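Local coordinates for protein desulfoferrodoxin (Rbo) (Treponema pallidum subsp. pallidum str. Nichols, PDB 1Y07) that probably reduces superoxide at a non-heme iron centre held by four histidines and one cysteine, as a class III superoxide reductase, at residues E4-L9 against M20-G25; E48-V53 against E117-H122; V61-G66 against V102-T107; K84-I89 against D109-E114. All blocks are in the same frame, centred on the assembly; numbering follows the deposited sequence.

Contact 1: E4-L9 against M20-G25; sequences ELSFFL and MDAPAG
With chi1 of D21 at -69°, its CG stands beside its own backbone N, and the carboxylate swings back over the start of 4-9 although the CB leaves the chain in the other direction. In M20 the CG is instead anti to the backbone N (chi1 179°), and the chain then folds at chi2 and chi3, bringing the terminal methyl to L5. Two hydrogen bonds pin the ends together. D21 N gives a nearly straight bond to E4 O (2.8 Å), lying in the carbonyl plane, and E4 N returns one to D21 OD1 (2.9 Å), meeting that oxygen from above the carboxylate plane. One aspartate therefore grips E4 through both its main chain and its side chain. A water continues the link where the backbones part: it donates to E4 O (2.7 Å), accepts from A22 N (3.0 Å) and hydrogen-bonds with S6 OG (2.6 Å). The M20 and L5 side chains cross obliquely, M20 CE a tight 3.5 Å from L5 CD2. A22 CB lies beside the S6 hydroxyl, 3.4 Å from S6 OG, and only loosely approaches the F8 ring edge. L5 and M20 form the last antiparallel pair, a non-hydrogen-bonded one, with both side chains on the same face; beyond it 20-25 peels off into a loop. This is the open end of the hairpin made by strands 5-9 and 16-20 in the N-terminal region. L5 packs onto C82 and K84 of strand 78-85, whereas M20 and A22 reach F16 and F17 of the second subunit.

Contact 2: E48-V53 against E117-H122; sequences EKHIPV and EFCNLH. With FE (Fe (III) ion), chain H.
Metal coordination is what joins 48-53 to 117-122. H50 NE2 binds the iron at 2.3 Å, C119 SG at 2.1 Å and H122 ND1 at 2.1 Å; H70 and H76 complete the set of five protein ligands. The two histidines of this contact thus use different ring nitrogens. H50 ND1 is left to hydrogen-bond A46 O; together with the iron on NE2, this bond fixes the rotation of the ring, and it probably keeps the proton on ND1, leaving NE2 for the metal. Among ring contacts, H50 and H122 meet obliquely, their planes at 55°, with H50 CE1 over one face of H122 toward its rim. C119 SG lies at the edge of the H50 ring, as its chi1 of 163° sets SG anti to the backbone N. W125 stacks on the H50 ring. Within 117-122 the hydrogen bonds onto sulfur are weak ones: L121 N and H122 N both point at C119 SG, the second at 3.2 Å, as the chain turns after strand 112-119. The remaining polar encounter is buried. E117, bent at chi2, brings OE1 within 2.6 Å of H50 O, its carboxylate nearly coplanar with the H50 ring and OE1 at the ring's edge. Two oxygens so close suggest that the acid is protonated. The apolar share is slight, P52 CD lying 4.2 Å from E117 CG. Four histidines with one cysteine on iron are the hallmark of the superoxide reductase centre. The N-H groups directed at the thiolate would be expected to draw off some electron density and so tune the iron's redox potential.

Contact 3: V61-G66 against V102-T107; sequences VKVKVG and VTFALT
The tight side of this strand pair is the face carrying V61, V63 and F104, with L106 joining from just past the strand end; the looser side carries K62 and T103. On the first, V63 sends CG2, the methyl beside its backbone N, to the edge of the F104 ring at CE1 (3.9 Å). The ring is brought there by a chi1 of -62°, which sets its CG anti to the carbonyl carbon. Farther along, the V61 and L106 side chains cross obliquely, V61 CG2 touching L106 CD1 at 3.7 Å. On the other face, K62 and T103 come as close as 4.1 Å between their CA atoms, as a non-hydrogen-bonded pair, yet the side chains meet lightly, K62 CG nearest T103 OG1 at 3.7 Å. The lysine then bends at chi3 and leads its amine away, where it makes a long, weak ion pair with E101. Four backbone hydrogen bonds join the strands. V61 N to F104 O and F104 N to V61 O, each 2.8 Å, close one hydrogen-bonded pair. V63 N to V102 O is almost straight at 177°, and V102 N to V63 O, the longest at 3.1 Å, completes the second. T103 CA adds a C-H...O contact to V61 O. The antiparallel strands, inclined at 155°, belong to a three-stranded sheet in which 60-65 lies between 52-57 and 101-105. Its apolar face packs across the beta sandwich: F104 rests on V81 and L83 of strand 78-85, and V63 also on V81. On the opposite face, T103 and A105 touch T107 and L106 of the second subunit.

Contact 4: K84-I89 against D109-E114; sequences KTRKGI and DDQVLE
K87 leaves the turn after strand 78-85 with its CB directed at the partner segment, 3.5 Å from D110 OD1. CG, turned beside the backbone N by a chi1 of -56°, comes to 3.4 Å from the same D110 OD1, the lysine sliding past D110 in the opposite direction. The chain bends at chi2, so CD and CE draw alongside D109, and at chi4 the tip turns in. There NZ forms a salt bridge with D109 OD2 (2.7 Å), on the lone pair away from the other oxygen. D110, with CG anti to its backbone N, reaches across to the turn: OD1 accepts K87 N from above the carboxylate plane, and OD2 takes the hydroxyl of T85 OG1 (2.6 Å) on its syn lone pair. R86 N bonds almost along the C=O axis of Q111, and its side chain runs alongside that of Q111, guanidinium and amide planes 37° apart. The L113 and R86 side chains cross at about a right angle, CD2 against CG. At K84 the ladder holds a classic beta bulge: L113 and E114 both face this residue, and K84 O takes L113 N (2.9 Å) and E114 N (3.1 Å), while K84 N returns a bond to E114 O. The K84 amine, beyond salt-bridge range of E114 OE2, hydrogen-bonds R3 O, and I89 carries the sheet into the second subunit as an antiparallel ladder. D109 thus balances a lysine charge at the surface, whereas the buried D110 carboxylate, fed by K87 N, the weakly bound Q111 N and a hydroxyl, would be expected to stay ionised.

Overall arrangement
Contact 2 is the most buried of the four and the one built on metal chemistry; contacts 1, 3 and 4 each combine buried residues with a more open side and touch the second subunit. Contacts 2 and 4 share strand 112-119, one at its iron end and the other where it begins, on opposite sides of the chain's centre. Contact 3 lies in the facing sheet, V65 packing against E117 of contact 2 and L106 against T85 of contact 4. Contact 1, from the N-terminal region, packs M20 and L5 onto I89 and K84. Regular strand bonding dominates contact 3, a bulge and charged turns contact 4, and a water-bridged loop contact 1.

Contact 1: E4-L9 against M20-G25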
loop_
_atom_site.group_PDB
_atom_site.type_symbol
_atom_site.label_atom_id
_atom_site.label_comp_id
_atom_site.label_asym_id
_atom_site.label_seq_id
_atom_site.Cartn_x
_atom_site.Cartn_y
_atom_site.Cartn_z
ATOM N N GLU B 4 -0.944 -10.750 6.376
ATOM C CA GLU B 4 0.317 -11.135 5.826
ATOM C C GLU B 4 0.528 -10.485 4.456
ATOM O O GLU B 4 -0.307 -10.619 3.589
ATOM C CB GLU B 4 0.309 -12.655 5.632
ATOM C CG GLU B 4 1.694 -13.288 5.606
ATOM C CD GLU B 4 1.657 -14.751 5.122
ATOM O OE1 GLU B 4 0.683 -15.475 5.467
ATOM O OE2 GLU B 4 2.589 -15.175 4.382
ATOM N N LEU B 5 1.666 -9.822 4.294
ATOM C CA LEU B 5 2.047 -9.161 3.049
ATOM C C LEU B 5 2.838 -10.092 2.121
ATOM O O LEU B 5 3.738 -10.806 2.561
ATOM C CB LEU B 5 2.889 -7.930 3.355
ATOM C CG LEU B 5 2.123 -6.748 3.899
ATOM C CD1 LEU B 5 3.059 -5.638 4.148
ATOM C CD2 LEU B 5 1.043 -6.298 2.931
ATOM N N SER B 6 2.466 -10.099 0.842
ATOM C CA SER B 6 3.236 -10.742 -0.182
ATOM C C SER B 6 3.507 -9.743 -1.289
ATOM O O SER B 6 2.769 -8.758 -1.437
ATOM C CB SER B 6 2.480 -11.942 -0.775
ATOM O OG SER B 6 1.086 -11.650 -0.958
ATOM N N PHE B 7 4.566 -10.029 -2.053
ATOM C CA PHE B 7 5.065 -9.154 -3.097
ATOM C C PHE B 7 5.296 -9.945 -4.340
ATOM O O PHE B 7 5.883 -11.019 -4.288
ATOM C CB PHE B 7 6.361 -8.491 -2.623
ATOM C CG PHE B 7 6.211 -7.782 -1.302
ATOM C CD1 PHE B 7 6.540 -8.418 -0.094
ATOM C CD2 PHE B 7 5.714 -6.485 -1.258
ATOM C CE1 PHE B 7 6.370 -7.737 1.139
ATOM C CE2 PHE B 7 5.545 -5.826 -0.038
ATOM C CZ PHE B 7 5.882 -6.465 1.147
ATOM N N PHE B 8 4.831 -9.406 -5.447
ATOM C CA PHE B 8 4.920 -10.038 -6.762
ATOM C C PHE B 8 5.509 -8.967 -7.695
ATOM O O PHE B 8 4.893 -7.924 -7.882
ATOM C CB PHE B 8 3.530 -10.447 -7.244
ATOM C CG PHE B 8 2.780 -11.301 -6.250
ATOM C CD1 PHE B 8 2.178 -10.741 -5.156
ATOM C CD2 PHE B 8 2.696 -12.670 -6.422
ATOM C CE1 PHE B 8 1.500 -11.526 -4.235
ATOM C CE2 PHE B 8 2.031 -13.453 -5.496
ATOM C CZ PHE B 8 1.424 -12.858 -4.392
ATOM N N LEU B 9 6.658 -9.252 -8.300
ATOM C CA LEU B 9 7.420 -8.233 -9.016
ATOM C C LEU B 9 7.678 -8.625 -10.464
ATOM O O LEU B 9 8.199 -9.698 -10.732
ATOM C CB LEU B 9 8.748 -7.978 -8.305
ATOM C CG LEU B 9 8.761 -7.970 -6.760
ATOM C CD1 LEU B 9 10.170 -7.888 -6.289
ATOM C CD2 LEU B 9 8.015 -6.826 -6.185
ATOM N N MET B 20 -2.401 -8.742 0.180
ATOM C CA MET B 20 -2.739 -8.794 1.599
ATOM C C MET B 20 -3.547 -10.079 1.847
ATOM O O MET B 20 -4.632 -10.268 1.267
ATOM C CB MET B 20 -3.481 -7.535 2.058
ATOM C CG MET B 20 -3.860 -7.593 3.573
ATOM S SD MET B 20 -2.468 -7.700 4.817
ATOM C CE MET B 20 -1.822 -5.988 4.828
ATOM N N ASP B 21 -2.976 -10.972 2.668
ATOM C CA ASP B 21 -3.556 -12.286 2.960
ATOM C C ASP B 21 -3.799 -13.107 1.718
ATOM O O ASP B 21 -4.823 -13.769 1.559
ATOM C CB ASP B 21 -4.822 -12.144 3.858
ATOM C CG ASP B 21 -4.470 -11.696 5.225
ATOM O OD1 ASP B 21 -3.430 -12.125 5.757
ATOM O OD2 ASP B 21 -5.149 -10.857 5.841
ATOM N N ALA B 22 -2.863 -13.007 0.788
ATOM C CA ALA B 22 -2.822 -13.913 -0.352
ATOM C C ALA B 22 -2.710 -15.353 0.184
ATOM O O ALA B 22 -1.803 -15.697 0.947
ATOM C CB ALA B 22 -1.627 -13.606 -1.209
ATOM N N PRO B 23 -3.573 -16.208 -0.292
ATOM C CA PRO B 23 -3.422 -17.649 -0.075
ATOM C C PRO B 23 -2.106 -18.185 -0.637
ATOM O O PRO B 23 -1.702 -17.673 -1.685
ATOM C CB PRO B 23 -4.584 -18.214 -0.856
ATOM C CG PRO B 23 -5.539 -17.124 -0.928
ATOM C CD PRO B 23 -4.745 -15.876 -1.107
ATOM N N ALA B 24 -1.484 -19.153 0.056
ATOM C CA ALA B 24 -0.242 -19.835 -0.309
ATOM C C ALA B 24 -0.286 -20.250 -1.750
ATOM O O ALA B 24 -1.314 -20.747 -2.218
ATOM C CB ALA B 24 -0.027 -21.104 0.581
ATOM N N GLY B 25 0.825 -20.033 -2.450
ATOM C CA GLY B 25 0.878 -20.389 -3.877
ATOM C C GLY B 25 0.125 -19.453 -4.854
ATOM O O GLY B 25 0.039 -19.724 -6.064
HETATM O O HOH W 1 -0.097 -12.056 1.313
#

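Contact 2: E48-V53 against E117-H122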
loop_
_atom_site.group_PDB
_atom_site.type_symbol
_atom_site.label_atom_id
_atom_site.label_comp_id
_atom_site.label_asym_id
_atom_site.label_seq_id
_atom_site.Cartn_x
_atom_site.Cartn_y
_atom_site.Cartn_z
ATOM N N GLU B 48 23.459 -7.660 6.757
ATOM C CA GLU B 48 23.986 -6.343 7.148
ATOM C C GLU B 48 23.554 -5.197 6.213
ATOM O O GLU B 48 23.247 -4.102 6.679
ATOM C CB GLU B 48 25.521 -6.363 7.236
ATOM C CG GLU B 48 26.053 -6.981 8.521
ATOM C CD GLU B 48 27.561 -6.838 8.686
ATOM O OE1 GLU B 48 28.163 -5.863 8.151
ATOM O OE2 GLU B 48 28.152 -7.709 9.367
ATOM N N LYS B 49 23.586 -5.448 4.904
ATOM C CA LYS B 49 23.277 -4.422 3.926
ATOM C C LYS B 49 21.787 -4.457 3.530
ATOM O O LYS B 49 21.347 -3.581 2.791
ATOM C CB LYS B 49 24.159 -4.568 2.673
ATOM C CG LYS B 49 25.585 -3.978 2.817
ATOM C CD LYS B 49 26.639 -4.834 2.101
ATOM C CE LYS B 49 27.382 -4.076 0.999
ATOM N NZ LYS B 49 28.561 -3.295 1.476
ATOM N N HIS B 50 21.007 -5.429 4.025
ATOM C CA HIS B 50 19.623 -5.598 3.514
ATOM C C HIS B 50 18.481 -5.600 4.525
ATOM O O HIS B 50 17.369 -5.219 4.141
ATOM C CB HIS B 50 19.477 -6.833 2.584
ATOM C CG HIS B 50 20.184 -6.683 1.267
ATOM N ND1 HIS B 50 21.494 -7.099 1.074
ATOM C CD2 HIS B 50 19.784 -6.117 0.098
ATOM C CE1 HIS B 50 21.860 -6.793 -0.161
ATOM N NE2 HIS B 50 20.858 -6.143 -0.758
ATOM N N ILE B 51 18.708 -5.998 5.784
ATOM C CA ILE B 51 17.626 -5.936 6.781
ATOM C C ILE B 51 17.280 -4.488 7.177
ATOM O O ILE B 51 18.158 -3.769 7.648
ATOM C CB ILE B 51 17.951 -6.774 8.037
ATOM C CG1 ILE B 51 17.969 -8.251 7.661
ATOM C CG2 ILE B 51 16.958 -6.468 9.172
ATOM C CD1 ILE B 51 18.184 -9.111 8.782
ATOM N N PRO B 52 16.010 -4.085 7.044
ATOM C CA PRO B 52 15.577 -2.739 7.409
ATOM C C PRO B 52 15.670 -2.517 8.922
ATOM O O PRO B 52 15.289 -3.398 9.716
ATOM C CB PRO B 52 14.116 -2.651 6.876
ATOM C CG PRO B 52 13.707 -3.970 6.584
ATOM C CD PRO B 52 14.887 -4.884 6.542
ATOM N N VAL B 53 16.263 -1.380 9.292
ATOM C CA VAL B 53 16.311 -0.908 10.652
ATOM C C VAL B 53 15.230 0.137 10.822
ATOM O O VAL B 53 15.189 1.094 10.066
ATOM C CB VAL B 53 17.731 -0.300 10.994
ATOM C CG1 VAL B 53 17.723 0.501 12.307
ATOM C CG2 VAL B 53 18.797 -1.397 11.038
ATOM N N GLU B 117 11.885 -4.155 2.595
ATOM C CA GLU B 117 12.627 -3.389 1.560
ATOM C C GLU B 117 12.933 -4.300 0.403
ATOM O O GLU B 117 13.183 -5.486 0.605
ATOM C CB GLU B 117 13.907 -2.748 2.105
ATOM C CG GLU B 117 15.004 -3.722 2.485
ATOM C CD GLU B 117 15.930 -4.152 1.339
ATOM O OE1 GLU B 117 16.855 -4.960 1.584
ATOM O OE2 GLU B 117 15.745 -3.749 0.195
ATOM N N PHE B 118 12.888 -3.772 -0.811
ATOM C CA PHE B 118 13.263 -4.507 -2.012
ATOM C C PHE B 118 14.552 -3.973 -2.640
ATOM O O PHE B 118 14.616 -2.804 -3.028
ATOM C CB PHE B 118 12.132 -4.412 -3.067
ATOM C CG PHE B 118 12.461 -5.132 -4.375
ATOM C CD1 PHE B 118 12.601 -6.504 -4.408
ATOM C CD2 PHE B 118 12.625 -4.425 -5.558
ATOM C CE1 PHE B 118 12.921 -7.150 -5.586
ATOM C CE2 PHE B 118 12.938 -5.089 -6.750
ATOM C CZ PHE B 118 13.083 -6.428 -6.758
ATOM N N CYS B 119 15.545 -4.854 -2.761
ATOM C CA CYS B 119 16.756 -4.556 -3.520
ATOM C C CYS B 119 16.622 -5.150 -4.934
ATOM O O CYS B 119 16.164 -6.265 -5.121
ATOM C CB CYS B 119 17.970 -5.111 -2.801
ATOM S SG CYS B 119 19.441 -5.238 -3.865
ATOM N N ASN B 120 17.015 -4.397 -5.943
ATOM C CA ASN B 120 16.767 -4.813 -7.317
ATOM C C ASN B 120 17.571 -6.058 -7.667
ATOM O O ASN B 120 17.163 -6.850 -8.520
ATOM C CB ASN B 120 17.065 -3.665 -8.286
ATOM C CG ASN B 120 18.521 -3.571 -8.640
ATOM O OD1 ASN B 120 19.373 -3.270 -7.789
ATOM N ND2 ASN B 120 18.817 -3.791 -9.912
ATOM N N LEU B 121 18.676 -6.249 -6.963
ATOM C CA LEU B 121 19.514 -7.430 -7.164
ATOM C C LEU B 121 19.306 -8.543 -6.125
ATOM O O LEU B 121 19.508 -9.700 -6.452
ATOM C CB LEU B 121 21.000 -7.032 -7.193
ATOM C CG LEU B 121 21.442 -6.074 -8.311
ATOM C CD1 LEU B 121 22.937 -6.020 -8.377
ATOM C CD2 LEU B 121 20.861 -6.462 -9.700
ATOM N N HIS B 122 18.939 -8.212 -4.892
ATOM C CA HIS B 122 18.880 -9.200 -3.797
ATOM C C HIS B 122 17.447 -9.512 -3.285
ATOM O O HIS B 122 17.260 -10.340 -2.377
ATOM C CB HIS B 122 19.757 -8.759 -2.610
ATOM C CG HIS B 122 21.221 -8.691 -2.917
ATOM N ND1 HIS B 122 21.856 -7.527 -3.299
ATOM C CD2 HIS B 122 22.180 -9.649 -2.889
ATOM C CE1 HIS B 122 23.141 -7.773 -3.496
ATOM N NE2 HIS B 122 23.363 -9.049 -3.254
HETATM FE FE FE H . 21.320 -5.505 -2.872
#

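Contact 3: V61-G66 against V102-T107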
loop_
_atom_site.group_PDB
_atom_site.type_symbol
_atom_site.label_atom_id
_atom_site.label_comp_id
_atom_site.label_asym_id
_atom_site.label_seq_id
_atom_site.Cartn_x
_atom_site.Cartn_y
_atom_site.Cartn_z
ATOM N N VAL B 61 8.361 7.261 11.519
ATOM C CA VAL B 61 9.088 5.992 11.497
ATOM C C VAL B 61 10.080 6.110 10.380
ATOM O O VAL B 61 9.687 6.223 9.208
ATOM C CB VAL B 61 8.133 4.821 11.178
ATOM C CG1 VAL B 61 8.926 3.508 11.003
ATOM C CG2 VAL B 61 7.034 4.672 12.231
ATOM N N LYS B 62 11.362 6.108 10.702
ATOM C CA LYS B 62 12.418 6.164 9.711
ATOM C C LYS B 62 12.867 4.750 9.486
ATOM O O LYS B 62 13.076 4.001 10.453
ATOM C CB LYS B 62 13.575 7.003 10.218
ATOM C CG LYS B 62 14.708 7.282 9.223
ATOM C CD LYS B 62 15.906 7.895 9.951
ATOM C CE LYS B 62 16.189 9.334 9.518
ATOM N NZ LYS B 62 17.643 9.669 9.739
ATOM N N VAL B 63 12.989 4.367 8.233
ATOM C CA VAL B 63 13.489 3.047 7.892
ATOM C C VAL B 63 14.814 3.156 7.153
ATOM O O VAL B 63 14.900 3.809 6.151
ATOM C CB VAL B 63 12.524 2.260 7.029
ATOM C CG1 VAL B 63 13.150 0.914 6.701
ATOM C CG2 VAL B 63 11.150 2.119 7.759
ATOM N N LYS B 64 15.859 2.505 7.666
ATOM C CA LYS B 64 17.205 2.584 7.069
ATOM C C LYS B 64 17.653 1.196 6.585
ATOM O O LYS B 64 17.458 0.225 7.308
ATOM C CB LYS B 64 18.259 3.061 8.078
ATOM C CG LYS B 64 17.897 4.228 9.014
ATOM C CD LYS B 64 19.076 4.499 9.955
ATOM C CE LYS B 64 20.207 5.142 9.205
ATOM N NZ LYS B 64 19.714 6.181 8.263
ATOM N N VAL B 65 18.199 1.105 5.373
ATOM C CA VAL B 65 18.525 -0.189 4.784
ATOM C C VAL B 65 20.021 -0.222 4.815
ATOM O O VAL B 65 20.703 0.488 4.057
ATOM C CB VAL B 65 17.862 -0.420 3.402
ATOM C CG1 VAL B 65 18.154 -1.847 2.855
ATOM C CG2 VAL B 65 16.366 -0.254 3.559
ATOM N N GLY B 66 20.479 -1.083 5.725
ATOM C CA GLY B 66 21.609 -0.814 6.535
ATOM C C GLY B 66 21.475 -0.554 8.031
ATOM O O GLY B 66 21.167 0.569 8.456
ATOM N N VAL B 102 14.090 6.085 4.218
ATOM C CA VAL B 102 12.851 6.842 3.990
ATOM C C VAL B 102 12.055 6.904 5.285
ATOM O O VAL B 102 12.220 6.073 6.142
ATOM C CB VAL B 102 12.041 6.189 2.841
ATOM C CG1 VAL B 102 11.371 4.904 3.318
ATOM C CG2 VAL B 102 11.095 7.208 2.168
ATOM N N THR B 103 11.225 7.909 5.435
ATOM C CA THR B 103 10.453 8.076 6.617
ATOM C C THR B 103 8.960 8.031 6.255
ATOM O O THR B 103 8.536 8.506 5.195
ATOM C CB THR B 103 10.750 9.408 7.210
ATOM O OG1 THR B 103 12.160 9.438 7.519
ATOM C CG2 THR B 103 9.988 9.632 8.573
ATOM N N PHE B 104 8.190 7.449 7.146
ATOM C CA PHE B 104 6.758 7.370 7.046
ATOM C C PHE B 104 6.184 8.107 8.241
ATOM O O PHE B 104 6.814 8.126 9.292
ATOM C CB PHE B 104 6.352 5.925 7.154
ATOM C CG PHE B 104 6.903 5.067 6.041
ATOM C CD1 PHE B 104 8.107 4.404 6.197
ATOM C CD2 PHE B 104 6.210 4.908 4.873
ATOM C CE1 PHE B 104 8.646 3.596 5.176
ATOM C CE2 PHE B 104 6.738 4.072 3.854
ATOM C CZ PHE B 104 7.954 3.453 4.016
ATOM N N ALA B 105 4.979 8.643 8.104
ATOM C CA ALA B 105 4.224 9.217 9.209
ATOM C C ALA B 105 2.995 8.411 9.580
ATOM O O ALA B 105 2.322 7.844 8.659
ATOM C CB ALA B 105 3.822 10.635 8.818
ATOM N N LEU B 106 2.695 8.327 10.882
ATOM C CA LEU B 106 1.589 7.579 11.445
ATOM C C LEU B 106 0.642 8.528 12.141
ATOM O O LEU B 106 1.058 9.572 12.652
ATOM C CB LEU B 106 2.140 6.470 12.409
ATOM C CG LEU B 106 2.580 5.132 11.752
ATOM C CD1 LEU B 106 3.709 5.310 10.705
ATOM C CD2 LEU B 106 2.970 4.078 12.819
ATOM N N THR B 107 -0.626 8.178 12.183
ATOM C CA THR B 107 -1.583 8.838 13.022
ATOM C C THR B 107 -1.350 8.381 14.488
ATOM O O THR B 107 -0.705 7.368 14.776
ATOM C CB THR B 107 -2.990 8.595 12.604
ATOM O OG1 THR B 107 -3.217 7.185 12.419
ATOM C CG2 THR B 107 -3.238 9.201 11.205
#

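Contact 4: K84-I89 against D109-E114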
loop_
_atom_site.group_PDB
_atom_site.type_symbol
_atom_site.label_atom_id
_atom_site.label_comp_id
_atom_site.label_asym_id
_atom_site.label_seq_id
_atom_site.Cartn_x
_atom_site.Cartn_y
_atom_site.Cartn_z
ATOM N N LYS B 84 4.226 -2.102 7.305
ATOM C CA LYS B 84 2.964 -2.569 7.801
ATOM C C LYS B 84 2.805 -1.995 9.213
ATOM O O LYS B 84 3.735 -2.073 9.996
ATOM C CB LYS B 84 2.912 -4.107 7.878
ATOM C CG LYS B 84 1.629 -4.530 8.599
ATOM C CD LYS B 84 1.333 -5.997 8.509
ATOM C CE LYS B 84 2.198 -6.832 9.350
ATOM N NZ LYS B 84 1.746 -8.249 9.237
ATOM N N THR B 85 1.658 -1.406 9.499
ATOM C CA THR B 85 1.314 -0.874 10.802
ATOM C C THR B 85 0.038 -1.555 11.265
ATOM O O THR B 85 -0.596 -2.327 10.523
ATOM C CB THR B 85 1.122 0.654 10.783
ATOM O OG1 THR B 85 -0.045 1.005 10.034
ATOM C CG2 THR B 85 2.275 1.373 10.042
ATOM N N ARG B 86 -0.344 -1.263 12.507
ATOM C CA ARG B 86 -1.560 -1.826 13.080
ATOM C C ARG B 86 -2.787 -1.465 12.269
ATOM O O ARG B 86 -3.681 -2.311 12.071
ATOM C CB ARG B 86 -1.713 -1.418 14.559
ATOM C CG ARG B 86 -0.777 -2.254 15.503
ATOM C CD ARG B 86 -1.246 -2.386 16.974
ATOM N NE ARG B 86 -1.717 -3.749 17.265
ATOM C CZ ARG B 86 -2.138 -4.184 18.466
ATOM N NH1 ARG B 86 -2.147 -3.373 19.540
ATOM N NH2 ARG B 86 -2.544 -5.458 18.609
ATOM N N LYS B 87 -2.829 -0.218 11.798
ATOM C CA LYS B 87 -4.017 0.337 11.103
ATOM C C LYS B 87 -3.988 0.222 9.596
ATOM O O LYS B 87 -5.016 0.365 8.973
ATOM C CB LYS B 87 -4.278 1.799 11.514
ATOM C CG LYS B 87 -4.420 1.952 12.998
ATOM C CD LYS B 87 -5.607 1.142 13.605
ATOM C CE LYS B 87 -5.960 1.517 15.040
ATOM N NZ LYS B 87 -6.872 2.720 15.017
ATOM N N GLY B 88 -2.826 -0.044 9.027
ATOM C CA GLY B 88 -2.674 -0.082 7.598
ATOM C C GLY B 88 -1.313 -0.439 7.046
ATOM O O GLY B 88 -0.500 -1.107 7.687
ATOM N N ILE B 89 -1.088 -0.032 5.801
ATOM C CA ILE B 89 0.166 -0.296 5.084
ATOM C C ILE B 89 0.558 0.998 4.373
ATOM O O ILE B 89 -0.318 1.821 4.037
ATOM C CB ILE B 89 0.104 -1.488 4.056
ATOM C CG1 ILE B 89 -0.892 -1.241 2.931
ATOM C CG2 ILE B 89 -0.088 -2.814 4.783
ATOM C CD1 ILE B 89 -0.829 -2.244 1.861
ATOM N N ASP B 109 -3.096 7.003 16.589
ATOM C CA ASP B 109 -3.736 5.763 16.981
ATOM C C ASP B 109 -3.047 4.566 16.358
ATOM O O ASP B 109 -3.431 3.421 16.643
ATOM C CB ASP B 109 -5.188 5.767 16.567
ATOM C CG ASP B 109 -5.345 5.938 15.044
ATOM O OD1 ASP B 109 -5.028 7.011 14.531
ATOM O OD2 ASP B 109 -5.764 5.063 14.315
ATOM N N ASP B 110 -2.019 4.802 15.552
ATOM C CA ASP B 110 -1.363 3.762 14.764
ATOM C C ASP B 110 -0.044 3.434 15.413
ATOM O O ASP B 110 0.504 4.251 16.215
ATOM C CB ASP B 110 -1.167 4.227 13.328
ATOM C CG ASP B 110 -1.060 3.066 12.343
ATOM O OD1 ASP B 110 -1.056 1.900 12.833
ATOM O OD2 ASP B 110 -0.937 3.235 11.113
ATOM N N GLN B 111 0.414 2.200 15.190
ATOM C CA GLN B 111 1.718 1.751 15.663
ATOM C C GLN B 111 2.368 0.867 14.626
ATOM O O GLN B 111 1.668 0.142 13.919
ATOM C CB GLN B 111 1.599 0.964 17.001
ATOM C CG GLN B 111 0.929 1.766 18.098
ATOM C CD GLN B 111 0.701 1.025 19.370
ATOM O OE1 GLN B 111 1.316 1.356 20.392
ATOM N NE2 GLN B 111 -0.232 0.065 19.362
ATOM N N VAL B 112 3.684 0.936 14.500
ATOM C CA VAL B 112 4.377 0.135 13.488
ATOM C C VAL B 112 4.391 -1.341 13.837
ATOM O O VAL B 112 4.486 -1.683 15.025
ATOM C CB VAL B 112 5.815 0.644 13.302
ATOM C CG1 VAL B 112 6.649 0.356 14.483
ATOM C CG2 VAL B 112 6.453 0.017 12.084
ATOM N N LEU B 113 4.356 -2.221 12.829
ATOM C CA LEU B 113 4.527 -3.677 13.018
ATOM C C LEU B 113 5.779 -4.230 12.355
ATOM O O LEU B 113 6.520 -4.997 12.965
ATOM C CB LEU B 113 3.322 -4.461 12.511
ATOM C CG LEU B 113 2.031 -4.273 13.307
ATOM C CD1 LEU B 113 0.883 -4.988 12.615
ATOM C CD2 LEU B 113 2.162 -4.777 14.762
ATOM N N GLU B 114 6.019 -3.883 11.102
ATOM C CA GLU B 114 7.079 -4.516 10.310
ATOM C C GLU B 114 7.430 -3.664 9.105
ATOM O O GLU B 114 6.586 -2.988 8.551
ATOM C CB GLU B 114 6.653 -5.917 9.844
ATOM C CG GLU B 114 7.762 -6.755 9.217
ATOM C CD GLU B 114 7.432 -8.261 9.180
ATOM O OE1 GLU B 114 8.372 -9.104 9.180
ATOM O OE2 GLU B 114 6.235 -8.607 9.165
#